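Local structure of thermophilic dibenzothiophene desulfurization enzyme C (Paenibacillus sp. A11-2, 5XDD) at residues W247-Q252 with Q336-V341. The protein probably catalyses the FMNH2- and oxygen-dependent oxidation of dibenzothiophene, through its 5-oxide, to the 5,5-dioxide. Residues are numbered along the deposited sequence; the frame is centred on the assembly and turned at random.
Sequences WTPITQ and QLMVQV. With IND (indole), chain Q.
Pro-249 sits between Met-338 and Leu-337, and its ring crosses both side chains at about a right angle. The Met-338 sulfur lies over the nitrogen side of the proline: SD is 3.7 Å from Pro-249 N, with CB and CD also close. Leu-337 approaches from the side of CB and CG, its CD2 reaching Pro-249 CB at 3.8 Å. Met-338 CG is anti to the backbone N (chi1 -172°), and bends at the next two torsions turn the thioether back toward the other helix, bringing CE 4.0 Å from Gln-252 CG. One turn beyond Leu-337, Val-341 sets both methyls against Pro-249 O, and its CG1 also packs on Gln-252 CB at 3.6 Å. The two segments thus meet by van der Waals packing, mostly of aliphatic groups and the thioether. The Gln-252 amide continues the pairing, OE1 bonding Lys-345 one turn beyond Val-341 on the partner helix and NE2 bonding Asp-389; the side chain of Gln-252 is about 8 Å from the bound FMN.

Trp-247 takes no part in the helix pairing and turns to the bound indole. Its six-membered edge meets the indole face, CZ2 being 3.6 Å from indole C2 with the planes about 69° apart, an edge-to-face approach rather than overlap of the two faces. Thr-251 OG1 lies above one tryptophan face, offset toward the rim, and bonds Trp-247 O at 2.9 Å, from the opposite side of the carbonyl plane to Thr-251 N. Trp-247 NE1 bonds Ser-96 O, and the ring meets Tyr-100 edge-to-face. Replacing Trp-247 with an alanine would probably leave the indole without this edge and Ser-96 O without its NE1 partner, opening a gap beside Tyr-100.

The short segments run nearly parallel, with axes 9.2 Å apart and crossing at 18°, as neighbours in the C-terminal helical bundle of the acyl-CoA dehydrogenase fold. Helix 293-324 covers Ile-250, Leu-337 and Val-341, while helix 391-404 touches Gln-252 and Val-339.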
loop_
_atom_site.group_PDB
_atom_site.type_symbol
_atom_site.label_atom_id
_atom_site.label_comp_id
_atom_site.label_asym_id
_atom_site.label_seq_id
_atom_site.Cartn_x
_atom_site.Cartn_y
_atom_site.Cartn_z
ATOM N N TRP C 247 1.448 0.115 33.244
ATOM C CA TRP C 247 0.270 0.917 32.947
ATOM C C TRP C 247 0.216 1.249 31.455
ATOM O O TRP C 247 -0.861 1.236 30.842
ATOM C CB TRP C 247 0.240 2.210 33.786
ATOM C CG TRP C 247 -0.922 3.118 33.392
ATOM C CD1 TRP C 247 -2.225 3.050 33.856
ATOM C CD2 TRP C 247 -0.897 4.190 32.449
ATOM N NE1 TRP C 247 -2.989 3.998 33.258
ATOM C CE2 TRP C 247 -2.205 4.726 32.394
ATOM C CE3 TRP C 247 0.094 4.741 31.623
ATOM C CZ2 TRP C 247 -2.553 5.773 31.537
ATOM C CZ3 TRP C 247 -0.252 5.790 30.777
ATOM C CH2 TRP C 247 -1.567 6.301 30.746
ATOM N N THR C 248 1.369 1.521 30.855
ATOM C CA THR C 248 1.392 2.001 29.475
ATOM C C THR C 248 1.025 0.897 28.490
ATOM O O THR C 248 0.102 1.106 27.678
ATOM C CB THR C 248 2.743 2.640 29.161
ATOM O OG1 THR C 248 3.042 3.629 30.148
ATOM C CG2 THR C 248 2.689 3.378 27.787
ATOM N N PRO C 249 1.642 -0.287 28.521
ATOM C CA PRO C 249 1.177 -1.332 27.607
ATOM C C PRO C 249 -0.270 -1.719 27.827
ATOM O O PRO C 249 -0.964 -2.038 26.857
ATOM C CB PRO C 249 2.147 -2.487 27.870
ATOM C CG PRO C 249 2.776 -2.163 29.225
ATOM C CD PRO C 249 2.836 -0.698 29.285
ATOM N N ILE C 250 -0.739 -1.754 29.078
ATOM C CA ILE C 250 -2.157 -1.994 29.342
ATOM C C ILE C 250 -3.012 -0.978 28.598
ATOM O O ILE C 250 -4.007 -1.322 27.950
ATOM C CB ILE C 250 -2.428 -1.947 30.863
ATOM C CG1 ILE C 250 -1.830 -3.206 31.523
ATOM C CG2 ILE C 250 -3.957 -1.815 31.185
ATOM C CD1 ILE C 250 -1.957 -3.241 33.064
ATOM N N THR C 251 -2.654 0.293 28.708
ATOM C CA THR C 251 -3.506 1.347 28.189
ATOM C C THR C 251 -3.422 1.419 26.659
ATOM O O THR C 251 -4.436 1.619 25.979
ATOM C CB THR C 251 -3.109 2.663 28.864
ATOM O OG1 THR C 251 -3.403 2.608 30.283
ATOM C CG2 THR C 251 -3.812 3.820 28.262
ATOM N N GLN C 252 -2.228 1.240 26.103
ATOM C CA GLN C 252 -2.086 1.198 24.655
ATOM C C GLN C 252 -2.798 0.002 24.067
ATOM O O GLN C 252 -3.259 0.065 22.917
ATOM C CB GLN C 252 -0.612 1.186 24.289
ATOM C CG GLN C 252 0.103 2.455 24.629
ATOM C CD GLN C 252 -0.153 3.565 23.603
ATOM O OE1 GLN C 252 -0.265 3.303 22.401
ATOM N NE2 GLN C 252 -0.288 4.800 24.081
ATOM N N GLN C 336 9.269 -6.473 26.288
ATOM C CA GLN C 336 8.692 -7.364 25.297
ATOM C C GLN C 336 7.200 -7.117 25.172
ATOM O O GLN C 336 6.650 -7.118 24.066
ATOM C CB GLN C 336 8.957 -8.832 25.656
ATOM C CG GLN C 336 10.232 -9.430 25.091
ATOM C CD GLN C 336 10.142 -9.658 23.588
ATOM O OE1 GLN C 336 9.046 -9.867 23.037
ATOM N NE2 GLN C 336 11.293 -9.607 22.911
ATOM N N LEU C 337 6.520 -6.958 26.305
ATOM C CA LEU C 337 5.084 -6.728 26.275
ATOM C C LEU C 337 4.753 -5.436 25.542
ATOM O O LEU C 337 3.826 -5.407 24.729
ATOM C CB LEU C 337 4.539 -6.682 27.692
ATOM C CG LEU C 337 3.044 -6.323 27.765
ATOM C CD1 LEU C 337 2.186 -7.437 27.175
ATOM C CD2 LEU C 337 2.634 -6.012 29.164
ATOM N N MET C 338 5.508 -4.360 25.814
ATOM C CA MET C 338 5.239 -3.088 25.167
ATOM C C MET C 338 5.447 -3.201 23.662
ATOM O O MET C 338 4.688 -2.619 22.877
ATOM C CB MET C 338 6.121 -1.994 25.776
ATOM C CG MET C 338 5.816 -0.606 25.325
ATOM S SD MET C 338 4.168 0.006 25.769
ATOM C CE MET C 338 3.388 0.176 24.166
ATOM N N VAL C 339 6.446 -3.987 23.239
ATOM C CA VAL C 339 6.710 -4.151 21.814
ATOM C C VAL C 339 5.582 -4.931 21.157
ATOM O O VAL C 339 5.147 -4.597 20.046
ATOM C CB VAL C 339 8.077 -4.831 21.581
ATOM C CG1 VAL C 339 8.189 -5.382 20.158
ATOM C CG2 VAL C 339 9.187 -3.865 21.825
ATOM N N GLN C 340 5.111 -5.997 21.812
ATOM C CA GLN C 340 3.962 -6.728 21.292
ATOM C C GLN C 340 2.724 -5.844 21.238
ATOM O O GLN C 340 1.927 -5.946 20.293
ATOM C CB GLN C 340 3.676 -7.979 22.143
ATOM C CG GLN C 340 4.744 -9.069 22.041
ATOM C CD GLN C 340 4.918 -9.636 20.611
ATOM O OE1 GLN C 340 3.940 -9.947 19.916
ATOM N NE2 GLN C 340 6.178 -9.784 20.180
ATOM N N VAL C 341 2.495 -5.036 22.281
ATOM C CA VAL C 341 1.345 -4.122 22.290
ATOM C C VAL C 341 1.469 -3.097 21.171
ATOM O O VAL C 341 0.514 -2.846 20.424
ATOM C CB VAL C 341 1.218 -3.424 23.664
ATOM C CG1 VAL C 341 0.212 -2.297 23.598
ATOM C CG2 VAL C 341 0.740 -4.409 24.714
HETATM N N1 IND Q . -4.067 9.112 31.731
HETATM C C2 IND Q . -4.774 8.546 30.743
HETATM C C3 IND Q . -4.098 8.863 29.692
HETATM C C4 IND Q . -2.049 10.107 28.941
HETATM C C5 IND Q . -0.985 10.851 29.454
HETATM C C6 IND Q . -0.881 11.065 30.837
HETATM C C7 IND Q . -1.841 10.523 31.707
HETATM C C8 IND Q . -2.910 9.797 31.217
HETATM C C9 IND Q . -3.007 9.583 29.792
#